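Local coordinates for putative antibiotic biosynthesis monooxygenase (Bacteroides thetaiotaomicron, PDB 3KKF), which binds calcium ions and is probably a monooxygenase of the antibiotic biosynthesis type, though its substrate is not established, at residues His75-Lys78 against Tyr79-Thr83. Sequence-based numbering, arbitrary orientation. Where two conformers were deposited one is given.
Sequences HFKK and YKEGT
Phe76 and Tyr79 both carry CG anti to the backbone N (chi1 -178° and 163°), and these torsions bring their rings together on one flank of helix 74-83, a helix of what is probably the dimeric alpha+beta barrel fold of this family. The contact is glancing: Phe76 CE1 comes to 4.1 Å from Tyr79 CD2, reaching the tyrosine ring at its edge, near the ring plane. One turn on, Lys80 runs alongside Phe76 in the same direction, with its CB 4.0 Å from Phe76 CE2. Helix 19-36 packs beside this flank, where Tyr79 OH is hydrogen-bonded to Tyr22 OH and Phe76 touches Glu29. At the exposed surface, in one of two conformers of Lys77, its NZ lies 3.5 Å from Glu81 OE2, a long i to i+4 salt bridge that the second conformer makes doubtful. Lys80 N donates to Phe76 O at 2.8 Å with an N-H...O angle of 168°, and Glu81 N bonds Lys77 O in the same i to i+4 pattern. Tyr79 O accepts two bonds from Thr83, whose N (3.0 Å) and OG1 (2.8 Å) approach it from opposite faces of the carbonyl plane.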
loop_
_atom_site.group_PDB
_atom_site.type_symbol
_atom_site.label_atom_id
_atom_site.label_comp_id
_atom_site.label_asym_id
_atom_site.label_seq_id
_atom_site.Cartn_x
_atom_site.Cartn_y
_atom_site.Cartn_z
ATOM N N HIS A 75 2.562 -20.735 10.160
ATOM C CA HIS A 75 3.525 -19.808 9.567
ATOM C C HIS A 75 3.376 -18.392 10.151
ATOM O O HIS A 75 4.365 -17.735 10.421
ATOM C CB HIS A 75 3.508 -19.837 8.031
ATOM C CG HIS A 75 2.175 -19.602 7.410
ATOM N ND1 HIS A 75 1.255 -20.617 7.199
ATOM C CD2 HIS A 75 1.617 -18.476 6.910
ATOM C CE1 HIS A 75 0.195 -20.122 6.588
ATOM N NE2 HIS A 75 0.390 -18.825 6.401
ATOM N N PHE A 76 2.147 -17.917 10.349
ATOM C CA PHE A 76 1.972 -16.623 11.006
ATOM C C PHE A 76 2.543 -16.681 12.432
ATOM O O PHE A 76 3.208 -15.747 12.871
ATOM C CB PHE A 76 0.500 -16.191 11.053
ATOM C CG PHE A 76 0.320 -14.853 11.679
ATOM C CD1 PHE A 76 0.628 -13.707 10.973
ATOM C CD2 PHE A 76 -0.061 -14.736 13.011
ATOM C CE1 PHE A 76 0.506 -12.469 11.556
ATOM C CE2 PHE A 76 -0.182 -13.477 13.599
ATOM C CZ PHE A 76 0.105 -12.358 12.861
ATOM N N LYS A 77 2.289 -17.776 13.148
ATOM C CA LYS A 77 2.792 -17.986 14.541
ATOM C C LYS A 77 4.320 -17.871 14.602
ATOM O O LYS A 77 4.883 -17.248 15.501
ATOM C CB LYS A 77 2.366 -19.399 15.052
ATOM C CG LYS A 77 2.817 -19.775 16.531
ATOM C CD LYS A 77 2.495 -21.272 16.862
ATOM C CE LYS A 77 2.569 -21.588 18.356
ATOM N NZ LYS A 77 1.379 -21.063 19.102
ATOM N N LYS A 78 4.976 -18.528 13.658
ATOM C CA LYS A 78 6.454 -18.511 13.620
ATOM C C LYS A 78 6.937 -17.057 13.501
ATOM O O LYS A 78 7.845 -16.643 14.210
ATOM C CB LYS A 78 6.986 -19.322 12.429
ATOM C CG LYS A 78 8.521 -19.224 12.278
ATOM C CD LYS A 78 9.054 -20.016 11.160
ATOM C CE LYS A 78 10.567 -19.829 11.063
ATOM N NZ LYS A 78 11.174 -20.532 9.908
ATOM N N TYR A 79 6.341 -16.301 12.577
ATOM C CA TYR A 79 6.677 -14.896 12.389
ATOM C C TYR A 79 6.379 -14.045 13.622
ATOM O O TYR A 79 7.228 -13.271 14.073
ATOM C CB TYR A 79 5.902 -14.353 11.172
ATOM C CG TYR A 79 5.813 -12.858 11.088
ATOM C CD1 TYR A 79 6.916 -12.076 10.801
ATOM C CD2 TYR A 79 4.596 -12.216 11.239
ATOM C CE1 TYR A 79 6.823 -10.684 10.742
ATOM C CE2 TYR A 79 4.502 -10.836 11.148
ATOM C CZ TYR A 79 5.610 -10.075 10.913
ATOM O OH TYR A 79 5.521 -8.706 10.829
ATOM N N LYS A 80 5.161 -14.161 14.156
ATOM C CA LYS A 80 4.745 -13.337 15.294
ATOM C C LYS A 80 5.637 -13.608 16.530
ATOM O O LYS A 80 6.104 -12.671 17.182
ATOM C CB LYS A 80 3.232 -13.592 15.598
ATOM C CG LYS A 80 2.605 -12.642 16.647
ATOM C CD LYS A 80 2.448 -11.208 16.115
ATOM C CE LYS A 80 1.736 -10.308 17.148
ATOM N NZ LYS A 80 1.743 -8.868 16.781
ATOM N N GLU A 81 5.883 -14.873 16.830
ATOM C CA GLU A 81 6.754 -15.254 17.976
ATOM C C GLU A 81 8.235 -14.928 17.722
ATOM O O GLU A 81 8.951 -14.436 18.630
ATOM C CB GLU A 81 6.583 -16.744 18.301
ATOM C CG GLU A 81 5.188 -17.068 18.805
ATOM C CD GLU A 81 4.970 -18.543 19.197
ATOM O OE1 GLU A 81 5.828 -19.431 18.914
ATOM O OE2 GLU A 81 3.906 -18.806 19.793
ATOM N N GLY A 82 8.709 -15.203 16.511
ATOM C CA GLY A 82 10.085 -14.966 16.175
ATOM C C GLY A 82 10.485 -13.515 16.210
ATOM O O GLY A 82 11.608 -13.207 16.534
ATOM N N THR A 83 9.560 -12.615 15.873
ATOM C CA THR A 83 9.839 -11.188 15.798
ATOM C C THR A 83 9.325 -10.347 16.955
ATOM O O THR A 83 9.501 -9.146 16.948
ATOM C CB THR A 83 9.290 -10.576 14.470
ATOM O OG1 THR A 83 7.855 -10.590 14.465
ATOM C CG2 THR A 83 9.843 -11.319 13.267
#